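Local structure of geranyltranstransferase (Roseobacter denitrificans, 4LLS) at residues Q26-A31 with R66-L71; D108-R113 with G251-K256; L173-D178 with Q198-A203. The protein probably joins isopentenyl diphosphate to allylic diphosphates in metal-dependent isoprenoid chain elongation, yielding farnesyl or geranylgeranyl diphosphate. One frame throughout, in Å; residues are numbered along the deposited sequence.

Interaction 1 of 3, residues Q26-A31 with R66-L71; sequences QRLDAA and RGFLVL. With IPE (3-methylbut-3-enyl trihydrogen diphosphate), chain C.
The ring of F68 is the bump of this contact, and R27, L28 and A31 of helix 22-43 form the hollow that receives it. F68 gives up 91 Å² to the other segment, out of 222 Å² buried on both sides together. With CG anti to the backbone N (chi1 179°), the ring enters with its CD2-CE2 side leading. L28 lies over one face: its CD1 is 3.9 Å from the ring centroid and displaced toward the rim, 21° off the normal, a CH-pi contact. The two side chains cross at about a right angle. At the ring's edge, close to its plane, stand the CB atoms of R27 and A31, the latter 3.6 Å from F68 CD2. Deeper still, F68 CE2 presses on the backbone, 3.4 Å from L28 N.

A31 is a small bump in its turn. Its methyl fits between F68 and L71, which stand one turn apart on their helix, and A31 CB is also 3.6 Å from L71 CD1. Between side chains the fit is apolar. Because a whole ring and a leucine branch lie between the backbones, the local helix axes come no closer than 9.7 Å, and they cross steeply at 111°.

R66 leaves the same helix on another side, where NH2 donates to IPE O2A at 2.9 Å in the guanidinium plane; K63, H95 and R114 also bind this diphosphate. Within the all-helical prenyl synthase fold, F68 and L69 lean on helix 297-308, V70 and L71 on helix 81-102, and R66 and L69 on helices 190-215 and 221-244. Helix 65-76 is thus enclosed by several neighbours, with helix 22-43 crossing over F68 and L71.

Interaction 2 of 3, residues D108-R113 with G251-K256; sequences DNDDMR and GKAVGK. With CA (calcium ion), chain F; CA (calcium ion), chain G; GST (geranyl S-thiolodiphosphate), chain D.
G251 meets M112 first: its carbonyl O lies 3.4 Å from M112 CG, and the methionine CE folds back to within 3.8 Å of K252 CA. G251, the first residue after helix 247-250, has a positive phi of 81°, where a CB would hit the preceding carbonyl O. K252 follows, with CG between its backbone N and carbonyl carbon (chi1 63°) and the chain then extended. This carries NZ to GST O1A at 2.7 Å, with a weak second bond to O2A. R113 reaches the same oxygen through NH2 at 2.8 Å, while its NH1 bonds to O3A, so the terminal phosphate PA lies at the guanidinium edge. The two cations converge on one anion; K252 is also paired with D238, R113 with D103.

Segment 108-113 opens on D108, which closes the first aspartate-rich motif of prenyl synthases (DDxxxxD, from D102), and ends on the first arginine after it. D108 OD2 bridges two calcium ions and is 2.3 Å from the one that also holds GST O3A and O3B.

At A253 the backbone N donates to a water that in turn donates to D110 OD2 and M112 O. K256 then bends back, and its NZ makes a salt bridge to D110 OD2 at 2.8 Å, approaching 44° out of the carboxylate plane. The same NZ donates to A253 O at 3.1 Å, which fixes the fold of the lysine chain.

Interaction 3 of 3, residues L173-D178 with Q198-A203; sequences LGQALD and QGKTGA. With GST (geranyl S-thiolodiphosphate), chain D.
With CG of both D178 (chi1 -160°) and K200 set anti to the backbone N, and the lysine bent at chi3 and chi4 (-110°), K200 NZ arrives 2.8 Å from D178 OD2. The ammonium of this salt bridge sits 72° out of the carboxylate plane. D178 OD1 pairs with K262, giving the two oxygens different lysines.

Bent at chi2, Q175 places OE1 3.2 Å from K200 CE. This is contact with the carbon chain; the amide's NE2 is instead bonded to D102. At the backbones the helices come close, with local axes 7.3 Å apart, because G174 faces G199 and K200: a CB on G174 would fall 2.3 Å from K200 N, so no side chain fits. The aliphatic part of K200 runs over G174 O.

Q175 and K200 also meet the substrate analogue, Q175 CB 3.6 Å from GST C6 and K200 NZ 3.5 Å from S1. D178 is a calcium ligand in a structure of this protein, and here its side chain lies about 3 Å from a bound calcium ion. Such a lysine, beside the allylic substrate and a metal-site aspartate, belongs to the active-site cavity of the trans-prenyltransferase helical fold.

How the interactions relate
Interactions 2 and 3 share GST: R113 and K252 meet its terminal phosphate in interaction 2, Q175 and K200 its prenyl chain in interaction 3. Their centres are about 19 Å apart, nearest atoms about 5 Å. Along the chain, interaction 3 is nested inside the loop closed by interaction 2, while interaction 1 closes before either opens. Interaction 1 lies about 24 Å from interaction 3 between centres, across the middle of the chain, and about 25 Å from interaction 2. Its helix 65-76 packs through R66, L69 and V70 on helix 190-215, which carries 198-203. R66 holds IPE, which T201 also touches. Sequence-distant residues thus line neighbouring IPE and GST sites, while 26-31 packs on R66's helix.

Interaction 1 of 3, residues Q26-A31 with R66-L71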
loop_
_atom_site.group_PDB
_atom_site.type_symbol
_atom_site.label_atom_id
_atom_site.label_comp_id
_atom_site.label_asym_id
_atom_site.label_seq_id
_atom_site.Cartn_x
_atom_site.Cartn_y
_atom_site.Cartn_z
ATOM N N GLN A 26 -27.524 1.412 -16.720
ATOM C CA GLN A 26 -26.976 2.685 -17.188
ATOM C C GLN A 26 -25.910 3.187 -16.196
ATOM O O GLN A 26 -24.799 3.595 -16.594
ATOM C CB GLN A 26 -28.095 3.728 -17.341
ATOM C CG GLN A 26 -29.009 3.481 -18.522
ATOM C CD GLN A 26 -30.096 4.537 -18.656
ATOM O OE1 GLN A 26 -30.479 5.195 -17.674
ATOM N NE2 GLN A 26 -30.625 4.685 -19.866
ATOM N N ARG A 27 -26.239 3.108 -14.917
ATOM C CA ARG A 27 -25.359 3.618 -13.845
ATOM C C ARG A 27 -24.111 2.792 -13.706
ATOM O O ARG A 27 -23.026 3.341 -13.446
ATOM C CB ARG A 27 -26.100 3.722 -12.490
ATOM C CG ARG A 27 -27.082 4.904 -12.473
ATOM C CD ARG A 27 -27.916 4.955 -11.232
ATOM N NE ARG A 27 -28.733 6.156 -11.212
ATOM C CZ ARG A 27 -29.572 6.445 -10.239
ATOM N NH1 ARG A 27 -29.696 5.658 -9.181
ATOM N NH2 ARG A 27 -30.252 7.572 -10.298
ATOM N N LEU A 28 -24.197 1.479 -13.902
ATOM C CA LEU A 28 -23.023 0.621 -13.795
ATOM C C LEU A 28 -22.111 0.894 -14.989
ATOM O O LEU A 28 -20.877 0.980 -14.864
ATOM C CB LEU A 28 -23.413 -0.850 -13.740
ATOM C CG LEU A 28 -22.192 -1.768 -13.614
ATOM C CD1 LEU A 28 -21.405 -1.460 -12.352
ATOM C CD2 LEU A 28 -22.630 -3.211 -13.652
ATOM N N ASP A 29 -22.689 1.029 -16.170
ATOM C CA ASP A 29 -21.923 1.330 -17.388
ATOM C C ASP A 29 -21.221 2.676 -17.233
ATOM O O ASP A 29 -20.053 2.831 -17.609
ATOM C CB ASP A 29 -22.852 1.409 -18.599
ATOM C CG ASP A 29 -23.250 0.058 -19.123
ATOM O OD1 ASP A 29 -22.720 -0.944 -18.623
ATOM O OD2 ASP A 29 -24.134 0.003 -20.004
ATOM N N ALA A 30 -21.922 3.648 -16.664
ATOM C CA ALA A 30 -21.359 5.014 -16.549
ATOM C C ALA A 30 -20.258 4.985 -15.507
ATOM O O ALA A 30 -19.220 5.639 -15.676
ATOM C CB ALA A 30 -22.430 6.003 -16.146
ATOM N N ALA A 31 -20.430 4.181 -14.467
ATOM C CA ALA A 31 -19.433 4.129 -13.398
ATOM C C ALA A 31 -18.163 3.466 -13.928
ATOM O O ALA A 31 -17.021 3.910 -13.642
ATOM C CB ALA A 31 -19.980 3.378 -12.200
ATOM N N ARG A 66 -16.844 -2.467 -6.745
ATOM C CA ARG A 66 -16.478 -1.735 -5.548
ATOM C C ARG A 66 -16.511 -0.224 -5.833
ATOM O O ARG A 66 -17.095 0.540 -5.078
ATOM C CB ARG A 66 -15.089 -2.173 -5.068
ATOM C CG ARG A 66 -15.129 -3.575 -4.505
ATOM C CD ARG A 66 -13.753 -4.228 -4.442
ATOM N NE ARG A 66 -13.842 -5.668 -4.162
ATOM C CZ ARG A 66 -14.124 -6.606 -5.067
ATOM N NH1 ARG A 66 -14.169 -7.881 -4.678
ATOM N NH2 ARG A 66 -14.379 -6.296 -6.320
ATOM N N GLY A 67 -15.952 0.204 -6.950
ATOM C CA GLY A 67 -16.102 1.604 -7.314
ATOM C C GLY A 67 -17.527 2.069 -7.541
ATOM O O GLY A 67 -17.951 3.165 -7.103
ATOM N N PHE A 68 -18.328 1.171 -8.095
ATOM C CA PHE A 68 -19.759 1.456 -8.266
ATOM C C PHE A 68 -20.458 1.627 -6.937
ATOM O O PHE A 68 -21.311 2.529 -6.767
ATOM C CB PHE A 68 -20.427 0.340 -9.095
ATOM C CG PHE A 68 -21.887 0.513 -9.311
ATOM C CD1 PHE A 68 -22.787 -0.384 -8.753
ATOM C CD2 PHE A 68 -22.353 1.474 -10.194
ATOM C CE1 PHE A 68 -24.150 -0.276 -9.032
ATOM C CE2 PHE A 68 -23.702 1.560 -10.499
ATOM C CZ PHE A 68 -24.578 0.672 -9.936
ATOM N N LEU A 69 -20.157 0.774 -5.966
ATOM C CA LEU A 69 -20.725 0.935 -4.643
ATOM C C LEU A 69 -20.424 2.300 -4.045
ATOM O O LEU A 69 -21.257 2.912 -3.384
ATOM C CB LEU A 69 -20.288 -0.191 -3.699
ATOM C CG LEU A 69 -20.943 -1.541 -3.980
ATOM C CD1 LEU A 69 -20.251 -2.644 -3.219
ATOM C CD2 LEU A 69 -22.429 -1.524 -3.618
ATOM N N VAL A 70 -19.186 2.758 -4.232
ATOM C CA VAL A 70 -18.816 4.076 -3.723
ATOM C C VAL A 70 -19.656 5.151 -4.391
ATOM O O VAL A 70 -20.267 5.985 -3.722
ATOM C CB VAL A 70 -17.319 4.386 -3.938
ATOM C CG1 VAL A 70 -16.986 5.828 -3.604
ATOM C CG2 VAL A 70 -16.459 3.440 -3.126
ATOM N N LEU A 71 -19.726 5.097 -5.701
ATOM C CA LEU A 71 -20.469 6.129 -6.458
ATOM C C LEU A 71 -21.948 6.100 -6.106
ATOM O O LEU A 71 -22.583 7.141 -5.971
ATOM C CB LEU A 71 -20.287 5.942 -7.949
ATOM C CG LEU A 71 -18.867 6.167 -8.456
ATOM C CD1 LEU A 71 -18.728 5.903 -9.932
ATOM C CD2 LEU A 71 -18.413 7.571 -8.155
HETATM C C1 IPE C . -12.208 -10.931 -7.925
HETATM O O1 IPE C . -13.086 -9.804 -7.730
HETATM C C2 IPE C . -11.464 -11.195 -6.621
HETATM C C3 IPE C . -12.422 -11.503 -5.498
HETATM C C4 IPE C . -12.450 -10.775 -4.384
HETATM C C5 IPE C . -13.259 -12.744 -5.561
HETATM P PA IPE C . -14.073 -9.360 -8.901
HETATM O O1A IPE C . -14.895 -10.567 -9.376
HETATM O O2A IPE C . -14.824 -8.214 -8.394
HETATM O O3A IPE C . -13.109 -8.887 -10.068
HETATM P PB IPE C . -13.097 -7.726 -11.199
HETATM O O1B IPE C . -12.279 -8.299 -12.346
HETATM O O2B IPE C . -14.521 -7.454 -11.594
HETATM O O3B IPE C . -12.484 -6.548 -10.480
#

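Interaction 2 of 3, residues D108-R113 with G251-K256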
loop_
_atom_site.group_PDB
_atom_site.type_symbol
_atom_site.label_atom_id
_atom_site.label_comp_id
_atom_site.label_asym_id
_atom_site.label_seq_id
_atom_site.Cartn_x
_atom_site.Cartn_y
_atom_site.Cartn_z
ATOM N N ASP A 108 -1.254 -17.515 -5.837
ATOM C CA ASP A 108 -2.160 -18.403 -6.581
ATOM C C ASP A 108 -1.612 -18.809 -7.945
ATOM O O ASP A 108 -2.131 -19.757 -8.578
ATOM C CB ASP A 108 -3.561 -17.784 -6.703
ATOM C CG ASP A 108 -4.399 -17.974 -5.456
ATOM O OD1 ASP A 108 -3.882 -18.380 -4.385
ATOM O OD2 ASP A 108 -5.608 -17.577 -5.480
ATOM N N ASN A 109 -0.612 -18.092 -8.444
ATOM C CA ASN A 109 0.075 -18.504 -9.659
ATOM C C ASN A 109 -0.899 -18.622 -10.828
ATOM O O ASN A 109 -1.079 -19.697 -11.415
ATOM C CB ASN A 109 0.771 -19.863 -9.414
ATOM C CG ASN A 109 1.725 -20.244 -10.519
ATOM O OD1 ASN A 109 2.035 -21.426 -10.678
ATOM N ND2 ASN A 109 2.178 -19.282 -11.296
ATOM N N ASP A 110 -1.479 -17.491 -11.220
ATOM C CA ASP A 110 -2.419 -17.452 -12.318
ATOM C C ASP A 110 -1.901 -16.657 -13.498
ATOM O O ASP A 110 -1.271 -15.609 -13.324
ATOM C CB ASP A 110 -3.715 -16.829 -11.836
ATOM C CG ASP A 110 -4.696 -17.854 -11.380
ATOM O OD1 ASP A 110 -4.830 -18.028 -10.155
ATOM O OD2 ASP A 110 -5.310 -18.525 -12.252
ATOM N N ASP A 111 -2.168 -17.171 -14.697
ATOM C CA ASP A 111 -1.664 -16.613 -15.941
ATOM C C ASP A 111 -2.593 -15.607 -16.630
ATOM O O ASP A 111 -2.143 -14.835 -17.476
ATOM C CB ASP A 111 -1.391 -17.753 -16.950
ATOM C CG ASP A 111 -0.247 -18.657 -16.542
ATOM O OD1 ASP A 111 -0.077 -19.703 -17.217
ATOM O OD2 ASP A 111 0.547 -18.290 -15.649
ATOM N N MET A 112 -3.872 -15.616 -16.258
ATOM C CA MET A 112 -4.876 -14.787 -16.889
ATOM C C MET A 112 -5.798 -14.155 -15.847
ATOM O O MET A 112 -6.128 -14.782 -14.840
ATOM C CB MET A 112 -5.685 -15.624 -17.881
ATOM C CG MET A 112 -6.700 -14.837 -18.685
ATOM S SD MET A 112 -7.556 -15.846 -19.930
ATOM C CE MET A 112 -8.398 -17.044 -18.890
ATOM N N ARG A 113 -6.162 -12.906 -16.098
ATOM C CA ARG A 113 -7.061 -12.126 -15.228
ATOM C C ARG A 113 -7.756 -11.137 -16.173
ATOM O O ARG A 113 -7.115 -10.470 -16.970
ATOM C CB ARG A 113 -6.200 -11.410 -14.161
ATOM C CG ARG A 113 -6.812 -10.248 -13.369
ATOM C CD ARG A 113 -7.757 -10.682 -12.286
ATOM N NE ARG A 113 -7.136 -11.451 -11.203
ATOM C CZ ARG A 113 -7.842 -12.219 -10.393
ATOM N NH1 ARG A 113 -7.237 -12.959 -9.496
ATOM N NH2 ARG A 113 -9.175 -12.164 -10.408
ATOM N N GLY A 251 -13.019 -14.699 -17.533
ATOM C CA GLY A 251 -11.747 -14.042 -17.785
ATOM C C GLY A 251 -10.557 -14.532 -16.975
ATOM O O GLY A 251 -9.479 -13.921 -16.995
ATOM N N LYS A 252 -10.756 -15.607 -16.221
ATOM C CA LYS A 252 -9.701 -16.226 -15.442
ATOM C C LYS A 252 -9.969 -17.738 -15.465
ATOM O O LYS A 252 -11.055 -18.172 -15.863
ATOM C CB LYS A 252 -9.730 -15.711 -13.985
ATOM C CG LYS A 252 -11.009 -16.053 -13.215
ATOM C CD LYS A 252 -11.267 -15.141 -11.998
ATOM C CE LYS A 252 -12.337 -15.715 -11.071
ATOM N NZ LYS A 252 -12.794 -14.718 -10.035
ATOM N N ALA A 253 -8.976 -18.517 -15.063
ATOM C CA ALA A 253 -9.145 -19.966 -15.004
ATOM C C ALA A 253 -10.188 -20.361 -13.976
ATOM O O ALA A 253 -10.352 -19.706 -12.923
ATOM C CB ALA A 253 -7.836 -20.636 -14.686
ATOM N N VAL A 254 -10.914 -21.427 -14.298
ATOM C CA VAL A 254 -11.887 -22.024 -13.404
ATOM C C VAL A 254 -11.485 -23.461 -13.078
ATOM O O VAL A 254 -10.490 -23.981 -13.618
ATOM C CB VAL A 254 -13.301 -22.022 -14.016
ATOM C CG1 VAL A 254 -13.785 -20.595 -14.258
ATOM C CG2 VAL A 254 -13.328 -22.823 -15.319
ATOM N N GLY A 255 -12.200 -24.044 -12.122
ATOM C CA GLY A 255 -11.848 -25.357 -11.586
ATOM C C GLY A 255 -10.638 -25.357 -10.675
ATOM O O GLY A 255 -10.101 -26.415 -10.355
ATOM N N LYS A 256 -10.261 -24.190 -10.164
ATOM C CA LYS A 256 -9.007 -24.047 -9.431
ATOM C C LYS A 256 -9.095 -24.518 -7.983
ATOM O O LYS A 256 -8.094 -24.960 -7.404
ATOM C CB LYS A 256 -8.549 -22.587 -9.465
ATOM C CG LYS A 256 -8.383 -22.047 -10.867
ATOM C CD LYS A 256 -7.333 -20.964 -10.921
ATOM C CE LYS A 256 -7.872 -19.685 -10.296
ATOM N NZ LYS A 256 -7.971 -18.554 -11.270
HETATM CA CA CA F . -6.877 -16.174 -6.762
HETATM CA CA CA G . -6.033 -18.443 -2.982
HETATM P PA GST D . -9.984 -15.024 -7.903
HETATM O O1A GST D . -10.544 -13.866 -8.726
HETATM O O2A GST D . -10.772 -16.322 -8.016
HETATM O O3A GST D . -8.485 -15.217 -8.104
HETATM O O1B GST D . -10.140 -14.529 -6.398
HETATM P PB GST D . -9.933 -15.480 -5.147
HETATM O O2B GST D . -11.053 -16.394 -4.907
HETATM O O3B GST D . -8.539 -16.187 -5.250
HETATM S S1 GST D . -9.948 -14.161 -3.662
HETATM C C1 GST D . -8.593 -13.174 -4.202
HETATM C C2 GST D . -7.870 -12.499 -3.061
HETATM C C3 GST D . -8.153 -11.244 -2.680
HETATM C C10 GST D . -9.275 -10.476 -3.291
HETATM C C4 GST D . -7.423 -10.604 -1.549
HETATM C C5 GST D . -5.923 -10.878 -1.726
HETATM C C6 GST D . -5.129 -10.250 -0.628
HETATM C C7 GST D . -3.836 -9.878 -0.758
HETATM C C9 GST D . -2.961 -10.032 -1.982
HETATM C C8 GST D . -3.266 -9.228 0.463
HETATM O O HOH W 1 -6.367 -17.456 -14.435
HETATM O O HOH W 2 -5.336 -15.895 -8.641
HETATM O O HOH W 3 -7.660 -18.242 -7.630
HETATM O O HOH W 4 -8.183 -18.260 -3.506
HETATM O O HOH W 5 -4.319 -17.144 -1.560
HETATM O O HOH W 6 -6.519 -16.146 -2.877
#

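Interaction 3 of 3, residues L173-D178 with Q198-A203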
loop_
_atom_site.group_PDB
_atom_site.type_symbol
_atom_site.label_atom_id
_atom_site.label_comp_id
_atom_site.label_asym_id
_atom_site.label_seq_id
_atom_site.Cartn_x
_atom_site.Cartn_y
_atom_site.Cartn_z
ATOM N N LEU A 173 -5.031 -10.084 6.410
ATOM C CA LEU A 173 -5.324 -11.153 7.370
ATOM C C LEU A 173 -6.037 -12.289 6.641
ATOM O O LEU A 173 -5.655 -13.461 6.752
ATOM C CB LEU A 173 -6.209 -10.630 8.492
ATOM C CG LEU A 173 -6.673 -11.687 9.502
ATOM C CD1 LEU A 173 -5.466 -12.373 10.105
ATOM C CD2 LEU A 173 -7.540 -11.081 10.596
ATOM N N GLY A 174 -7.091 -11.959 5.912
ATOM C CA GLY A 174 -7.849 -12.975 5.172
ATOM C C GLY A 174 -6.943 -13.770 4.243
ATOM O O GLY A 174 -7.031 -15.014 4.192
ATOM N N GLN A 175 -6.073 -13.094 3.518
ATOM C CA GLN A 175 -5.122 -13.766 2.641
ATOM C C GLN A 175 -4.234 -14.695 3.444
ATOM O O GLN A 175 -3.895 -15.799 2.977
ATOM C CB GLN A 175 -4.282 -12.788 1.815
ATOM C CG GLN A 175 -3.403 -13.443 0.744
ATOM C CD GLN A 175 -4.148 -14.067 -0.434
ATOM O OE1 GLN A 175 -5.340 -14.351 -0.361
ATOM N NE2 GLN A 175 -3.480 -14.106 -1.588
ATOM N N ALA A 176 -3.721 -14.209 4.559
ATOM C CA ALA A 176 -2.767 -15.009 5.326
ATOM C C ALA A 176 -3.430 -16.290 5.803
ATOM O O ALA A 176 -2.831 -17.385 5.734
ATOM C CB ALA A 176 -2.243 -14.211 6.501
ATOM N N LEU A 177 -4.664 -16.165 6.256
ATOM C CA LEU A 177 -5.434 -17.314 6.744
ATOM C C LEU A 177 -5.709 -18.286 5.610
ATOM O O LEU A 177 -5.668 -19.505 5.818
ATOM C CB LEU A 177 -6.760 -16.877 7.356
ATOM C CG LEU A 177 -6.653 -16.063 8.632
ATOM C CD1 LEU A 177 -8.026 -15.546 9.036
ATOM C CD2 LEU A 177 -6.028 -16.906 9.745
ATOM N N ASP A 178 -5.952 -17.751 4.419
ATOM C CA ASP A 178 -6.272 -18.550 3.245
ATOM C C ASP A 178 -5.054 -19.370 2.908
ATOM O O ASP A 178 -5.148 -20.601 2.783
ATOM C CB ASP A 178 -6.658 -17.664 2.063
ATOM C CG ASP A 178 -7.443 -18.407 1.005
ATOM O OD1 ASP A 178 -8.124 -19.379 1.386
ATOM O OD2 ASP A 178 -7.251 -18.118 -0.203
ATOM N N GLN A 198 -14.836 -12.793 5.353
ATOM C CA GLN A 198 -15.067 -11.464 5.939
ATOM C C GLN A 198 -13.834 -10.572 5.795
ATOM O O GLN A 198 -13.952 -9.432 5.404
ATOM C CB GLN A 198 -15.482 -11.593 7.405
ATOM C CG GLN A 198 -16.915 -12.045 7.538
ATOM C CD GLN A 198 -17.317 -12.413 8.958
ATOM O OE1 GLN A 198 -16.508 -12.359 9.885
ATOM N NE2 GLN A 198 -18.599 -12.734 9.140
ATOM N N GLY A 199 -12.659 -11.128 6.030
ATOM C CA GLY A 199 -11.386 -10.418 5.806
ATOM C C GLY A 199 -11.033 -10.321 4.334
ATOM O O GLY A 199 -10.816 -9.217 3.800
ATOM N N LYS A 200 -11.030 -11.446 3.645
ATOM C CA LYS A 200 -10.393 -11.554 2.346
ATOM C C LYS A 200 -11.146 -10.789 1.274
ATOM O O LYS A 200 -10.515 -10.142 0.406
ATOM C CB LYS A 200 -10.218 -13.019 1.952
ATOM C CG LYS A 200 -9.337 -13.183 0.744
ATOM C CD LYS A 200 -8.668 -14.559 0.761
ATOM C CE LYS A 200 -8.434 -15.129 -0.629
ATOM N NZ LYS A 200 -9.287 -16.298 -1.006
ATOM N N THR A 201 -12.475 -10.849 1.311
ATOM C CA THR A 201 -13.317 -10.155 0.373
ATOM C C THR A 201 -14.375 -9.217 0.984
ATOM O O THR A 201 -14.766 -8.182 0.359
ATOM C CB THR A 201 -13.941 -11.155 -0.599
ATOM O OG1 THR A 201 -14.828 -11.988 0.134
ATOM C CG2 THR A 201 -12.826 -11.984 -1.223
ATOM N N GLY A 202 -14.823 -9.492 2.207
ATOM C CA GLY A 202 -15.848 -8.676 2.826
ATOM C C GLY A 202 -15.362 -7.259 3.164
ATOM O O GLY A 202 -16.147 -6.287 3.142
ATOM N N ALA A 203 -14.100 -7.137 3.542
ATOM C CA ALA A 203 -13.629 -5.874 4.088
ATOM C C ALA A 203 -13.659 -4.766 3.037
ATOM O O ALA A 203 -14.111 -3.649 3.330
ATOM C CB ALA A 203 -12.209 -6.036 4.637
HETATM P PA GST D . -9.984 -15.024 -7.903
HETATM O O1A GST D . -10.544 -13.866 -8.726
HETATM O O2A GST D . -10.772 -16.322 -8.016
HETATM O O3A GST D . -8.485 -15.217 -8.104
HETATM O O1B GST D . -10.140 -14.529 -6.398
HETATM P PB GST D . -9.933 -15.480 -5.147
HETATM O O2B GST D . -11.053 -16.394 -4.907
HETATM O O3B GST D . -8.539 -16.187 -5.250
HETATM S S1 GST D . -9.948 -14.161 -3.662
HETATM C C1 GST D . -8.593 -13.174 -4.202
HETATM C C2 GST D . -7.870 -12.499 -3.061
HETATM C C3 GST D . -8.153 -11.244 -2.680
HETATM C C10 GST D . -9.275 -10.476 -3.291
HETATM C C4 GST D . -7.423 -10.604 -1.549
HETATM C C5 GST D . -5.923 -10.878 -1.726
HETATM C C6 GST D . -5.129 -10.250 -0.628
HETATM C C7 GST D . -3.836 -9.878 -0.758
HETATM C C9 GST D . -2.961 -10.032 -1.982
HETATM C C8 GST D . -3.266 -9.228 0.463
#